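Local coordinates for protein ribokinase (Arabidopsis thaliana, PDB 6ILS) that phosphorylates D-ribose at O-5 with ATP and a divalent cation, probably magnesium, giving D-ribose 5-phosphate for nucleotide synthesis and the pentose phosphate pathway, at residues N44-G49 against Y54-V59; M125-D128 against V133-A136. One frame throughout, in Å; residues are numbered along the deposited sequence.

How the contacts relate
Both contacts belong to the same PfkB-family kinase fold and come in series: contact 1 closes before contact 2 opens. Their centres lie about 16 Å apart. Their nearest atoms are about 5 Å apart and do not touch. Contact 1 is buried and packs helix 41-51 on strand 56-63 of the large mixed sheet, beside the ribose pocket. Contact 2 is a surface salt bridge that ties the loop before helix 131-134 to Arg134. Ile132, between the two segments of contact 2, packs on Tyr57 and Val59, on the face of strand 56-63 turned away from helix 41-51. The strand is therefore packed from both faces, with the substrate on the side of contact 1.

Contact 1: N44-G49 against Y54-V59; sequences NQAACG and YPTYFV. With RIB (alpha-D-ribofuranose), chain F.
Thr56 OG1, which lies 3.3 Å from Gly49 C, donates a hydrogen bond of 2.7 Å to Tyr54 O. The hydroxyl approaches from above the carbonyl plane, 44° out of it. A side chain at Gly49 would run into this same hydroxyl, so the missing CB permits the close approach. With OG1 of Thr56 beside the backbone N (chi1 -61°), the methyl CG2 is left to face the helix, 3.4 Å from Ala46 O. One weak backbone bond joins the segments, from Tyr54 N to Gly49 O (3.3 Å).

Helix 41-51 lies here on strand 56-63 of the large sheet, nearly antiparallel to it (167°), in the alpha/beta core of the ribokinase fold. Ala46 CB rests against Phe58 CB at 3.8 Å and also touches Val7 on strand 5-8. With the small residues Ala46 and Gly49 on this face of the helix, the two segment axes can come within 7.9 Å.

At its start, segment 44-49 reaches the sugar. Asn44 ND2 makes a weak bond to ribose O3 (3.4 Å) and a second hydrogen bond to Asp259, the predicted proton acceptor. Gln45 NE2 bonds the other carboxylate oxygen of Asp259.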
loop_
_atom_site.group_PDB
_atom_site.type_symbol
_atom_site.label_atom_id
_atom_site.label_comp_id
_atom_site.label_asym_id
_atom_site.label_seq_id
_atom_site.Cartn_x
_atom_site.Cartn_y
_atom_site.Cartn_z
ATOM N N ASN B 44 -17.159 -1.039 2.126
ATOM C CA ASN B 44 -17.772 0.217 2.594
ATOM C C ASN B 44 -19.248 0.041 2.866
ATOM O O ASN B 44 -19.771 0.490 3.883
ATOM C CB ASN B 44 -17.607 1.348 1.578
ATOM C CG ASN B 44 -16.199 1.872 1.504
ATOM O OD1 ASN B 44 -15.363 1.579 2.355
ATOM N ND2 ASN B 44 -15.936 2.702 0.498
ATOM N N GLN B 45 -19.949 -0.576 1.917
ATOM C CA GLN B 45 -21.387 -0.750 2.068
ATOM C C GLN B 45 -21.724 -1.676 3.228
ATOM O O GLN B 45 -22.670 -1.409 3.979
ATOM C CB GLN B 45 -21.973 -1.229 0.732
ATOM C CG GLN B 45 -21.843 -0.106 -0.288
ATOM C CD GLN B 45 -22.404 -0.444 -1.657
ATOM O OE1 GLN B 45 -23.110 -1.438 -1.828
ATOM N NE2 GLN B 45 -22.089 0.390 -2.636
ATOM N N ALA B 46 -20.938 -2.744 3.416
ATOM C CA ALA B 46 -21.162 -3.641 4.537
ATOM C C ALA B 46 -20.878 -2.933 5.860
ATOM O O ALA B 46 -21.636 -3.075 6.824
ATOM C CB ALA B 46 -20.287 -4.896 4.412
ATOM N N ALA B 47 -19.774 -2.186 5.910
ATOM C CA ALA B 47 -19.470 -1.424 7.129
ATOM C C ALA B 47 -20.598 -0.464 7.495
ATOM O O ALA B 47 -20.980 -0.341 8.668
ATOM C CB ALA B 47 -18.168 -0.664 6.979
ATOM N N CYS B 48 -21.148 0.198 6.486
ATOM C CA CYS B 48 -22.266 1.113 6.718
ATOM C C CYS B 48 -23.470 0.415 7.323
ATOM O O CYS B 48 -24.010 0.843 8.348
ATOM C CB CYS B 48 -22.643 1.795 5.406
ATOM S SG CYS B 48 -24.095 2.842 5.538
ATOM N N GLY B 49 -23.889 -0.667 6.685
ATOM C CA GLY B 49 -25.003 -1.451 7.170
ATOM C C GLY B 49 -24.802 -1.870 8.613
ATOM O O GLY B 49 -25.693 -1.701 9.432
ATOM N N TYR B 54 -27.986 -2.967 11.487
ATOM C CA TYR B 54 -28.777 -4.007 10.796
ATOM C C TYR B 54 -27.855 -5.207 10.572
ATOM O O TYR B 54 -26.744 -4.964 10.207
ATOM C CB TYR B 54 -29.378 -3.539 9.479
ATOM C CG TYR B 54 -30.486 -4.455 9.047
ATOM C CD1 TYR B 54 -31.755 -4.321 9.570
ATOM C CD2 TYR B 54 -30.247 -5.498 8.180
ATOM C CE1 TYR B 54 -32.770 -5.180 9.211
ATOM C CE2 TYR B 54 -31.248 -6.368 7.816
ATOM C CZ TYR B 54 -32.511 -6.213 8.338
ATOM O OH TYR B 54 -33.500 -7.062 7.974
ATOM N N PRO B 55 -28.291 -6.450 10.853
ATOM C CA PRO B 55 -27.467 -7.636 10.683
ATOM C C PRO B 55 -26.885 -7.622 9.269
ATOM O O PRO B 55 -27.630 -7.683 8.382
ATOM C CB PRO B 55 -28.453 -8.802 10.778
ATOM C CG PRO B 55 -29.599 -8.260 11.556
ATOM C CD PRO B 55 -29.623 -6.775 11.323
ATOM N N THR B 56 -25.564 -7.607 9.162
ATOM C CA THR B 56 -24.924 -7.432 7.855
ATOM C C THR B 56 -23.795 -8.437 7.621
ATOM O O THR B 56 -22.904 -8.582 8.466
ATOM C CB THR B 56 -24.358 -6.002 7.718
ATOM O OG1 THR B 56 -25.430 -5.054 7.815
ATOM C CG2 THR B 56 -23.659 -5.821 6.378
ATOM N N TYR B 57 -23.842 -9.127 6.483
ATOM C CA TYR B 57 -22.806 -10.051 6.052
ATOM C C TYR B 57 -22.065 -9.465 4.860
ATOM O O TYR B 57 -22.684 -8.877 3.972
ATOM C CB TYR B 57 -23.410 -11.407 5.632
ATOM C CG TYR B 57 -23.866 -12.240 6.793
ATOM C CD1 TYR B 57 -25.040 -11.934 7.466
ATOM C CD2 TYR B 57 -23.117 -13.320 7.233
ATOM C CE1 TYR B 57 -25.456 -12.677 8.545
ATOM C CE2 TYR B 57 -23.529 -14.074 8.317
ATOM C CZ TYR B 57 -24.698 -13.750 8.963
ATOM O OH TYR B 57 -25.118 -14.489 10.039
ATOM N N PHE B 58 -20.752 -9.654 4.822
ATOM C CA PHE B 58 -19.966 -9.289 3.658
ATOM C C PHE B 58 -19.440 -10.564 3.022
ATOM O O PHE B 58 -18.778 -11.367 3.688
ATOM C CB PHE B 58 -18.803 -8.350 4.036
ATOM C CG PHE B 58 -17.855 -8.068 2.896
ATOM C CD1 PHE B 58 -18.318 -7.488 1.720
ATOM C CD2 PHE B 58 -16.513 -8.359 3.006
ATOM C CE1 PHE B 58 -17.477 -7.222 0.659
ATOM C CE2 PHE B 58 -15.645 -8.092 1.948
ATOM C CZ PHE B 58 -16.124 -7.510 0.771
ATOM N N VAL B 59 -19.761 -10.755 1.746
ATOM C CA VAL B 59 -19.222 -11.857 0.963
ATOM C C VAL B 59 -18.170 -11.330 -0.002
ATOM O O VAL B 59 -18.454 -10.529 -0.907
ATOM C CB VAL B 59 -20.326 -12.592 0.177
ATOM C CG1 VAL B 59 -19.721 -13.752 -0.641
ATOM C CG2 VAL B 59 -21.411 -13.062 1.118
HETATM O O5 RIB F . -16.556 4.255 -3.122
HETATM C C5 RIB F . -15.314 4.249 -2.468
HETATM C C4 RIB F . -14.531 3.195 -2.920
HETATM O O4 RIB F . -14.381 3.176 -4.421
HETATM C C3 RIB F . -13.057 3.502 -2.409
HETATM O O3 RIB F . -12.928 2.950 -1.012
HETATM C C2 RIB F . -12.276 3.054 -3.285
HETATM O O2 RIB F . -11.504 1.871 -2.833
HETATM C C1 RIB F . -13.188 2.686 -4.632
HETATM O O1 RIB F . -13.251 1.317 -4.807
#

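Contact 2: M125-D128 against V133-A136; sequences MSDD and VRNA
The loop leading into the short helix 131-134 is tied to it at the surface by an ion pair between Asp127, in that loop, and Arg134, in segment 133-136. Asp127 OD2 does the touching. It lies beyond the two terminal nitrogens, displaced to one side of the guanidinium plane, and is shared by both, 2.9 Å from Arg134 NH1 and 3.0 Å from Arg134 NH2. Both bonds are weak and strongly bent, to near 120°. The carboxylate and guanidinium planes are nearly parallel, 9° apart, but stepped rather than coplanar.

Arg134 spans the gap with a long arm. Its CG lies beside the backbone N (chi1 -71°), and the chain then runs extended to NE. It can thus reach Asp127 although the two CA atoms are 9.3 Å apart.

Apolar neighbours anchor both segments inward. Met125 packs on Ile149 of helix 147-158, and Val133 on Val153 of that helix and on Val8 of strand 5-8.

A leucine in place of Arg134 would probably leave Asp127 without its charged mate and the loop without this tie to the helix.

Nearby, Asp128 and Glu131 bring like charges close together. With one oxygen holding two bent bonds, the pair of Asp127 and Arg134 probably owes more to charge attraction than to directed hydrogen bonding.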
loop_
_atom_site.group_PDB
_atom_site.type_symbol
_atom_site.label_atom_id
_atom_site.label_comp_id
_atom_site.label_asym_id
_atom_site.label_seq_id
_atom_site.Cartn_x
_atom_site.Cartn_y
_atom_site.Cartn_z
ATOM N N MET B 125 -20.227 -20.371 -8.448
ATOM C CA MET B 125 -20.439 -20.240 -7.015
ATOM C C MET B 125 -21.053 -21.508 -6.462
ATOM O O MET B 125 -22.052 -21.990 -6.990
ATOM C CB MET B 125 -21.349 -19.054 -6.715
ATOM C CG MET B 125 -20.799 -17.740 -7.212
ATOM S SD MET B 125 -19.654 -17.046 -6.017
ATOM C CE MET B 125 -20.814 -16.505 -4.758
ATOM N N SER B 126 -20.464 -22.048 -5.398
ATOM C CA SER B 126 -21.045 -23.227 -4.750
ATOM C C SER B 126 -22.320 -22.835 -4.018
ATOM O O SER B 126 -22.492 -21.676 -3.643
ATOM C CB SER B 126 -20.058 -23.868 -3.779
ATOM O OG SER B 126 -20.053 -23.171 -2.548
ATOM N N ASP B 127 -23.204 -23.806 -3.802
ATOM C CA ASP B 127 -24.528 -23.517 -3.268
ATOM C C ASP B 127 -24.523 -23.131 -1.789
ATOM O O ASP B 127 -25.536 -22.641 -1.266
ATOM C CB ASP B 127 -25.452 -24.711 -3.485
ATOM C CG ASP B 127 -26.197 -24.631 -4.801
ATOM O OD1 ASP B 127 -25.658 -25.104 -5.822
ATOM O OD2 ASP B 127 -27.313 -24.074 -4.816
ATOM N N ASP B 128 -23.392 -23.325 -1.116
ATOM C CA ASP B 128 -23.281 -22.840 0.248
ATOM C C ASP B 128 -22.385 -21.615 0.284
ATOM O O ASP B 128 -22.128 -21.055 1.349
ATOM C CB ASP B 128 -22.777 -23.935 1.191
ATOM C CG ASP B 128 -23.925 -24.698 1.865
ATOM O OD1 ASP B 128 -24.596 -24.121 2.749
ATOM O OD2 ASP B 128 -24.165 -25.872 1.503
ATOM N N VAL B 133 -26.901 -15.660 0.468
ATOM C CA VAL B 133 -27.696 -14.743 -0.338
ATOM C C VAL B 133 -29.136 -15.234 -0.398
ATOM O O VAL B 133 -30.073 -14.436 -0.430
ATOM C CB VAL B 133 -27.114 -14.543 -1.769
ATOM C CG1 VAL B 133 -25.628 -14.195 -1.691
ATOM C CG2 VAL B 133 -27.327 -15.750 -2.655
ATOM N N ARG B 134 -29.318 -16.550 -0.354
ATOM C CA ARG B 134 -30.662 -17.109 -0.334
ATOM C C ARG B 134 -31.387 -16.836 0.985
ATOM O O ARG B 134 -32.616 -16.898 1.048
ATOM C CB ARG B 134 -30.609 -18.617 -0.620
ATOM C CG ARG B 134 -30.257 -18.916 -2.068
ATOM C CD ARG B 134 -30.431 -20.379 -2.393
ATOM N NE ARG B 134 -30.040 -20.678 -3.766
ATOM C CZ ARG B 134 -28.926 -21.320 -4.108
ATOM N NH1 ARG B 134 -28.665 -21.549 -5.390
ATOM N NH2 ARG B 134 -28.085 -21.749 -3.172
ATOM N N ASN B 135 -30.636 -16.533 2.038
ATOM C CA ASN B 135 -31.249 -16.185 3.323
ATOM C C ASN B 135 -31.331 -14.679 3.569
ATOM O O ASN B 135 -31.763 -14.251 4.637
ATOM C CB ASN B 135 -30.486 -16.830 4.485
ATOM C CG ASN B 135 -30.641 -18.335 4.522
ATOM O OD1 ASN B 135 -31.524 -18.897 3.876
ATOM N ND2 ASN B 135 -29.787 -18.998 5.297
ATOM N N ALA B 136 -30.917 -13.876 2.596
ATOM C CA ALA B 136 -30.832 -12.431 2.815
ATOM C C ALA B 136 -32.212 -11.771 2.919
ATOM O O ALA B 136 -33.203 -12.297 2.409
ATOM C CB ALA B 136 -30.036 -11.781 1.700
#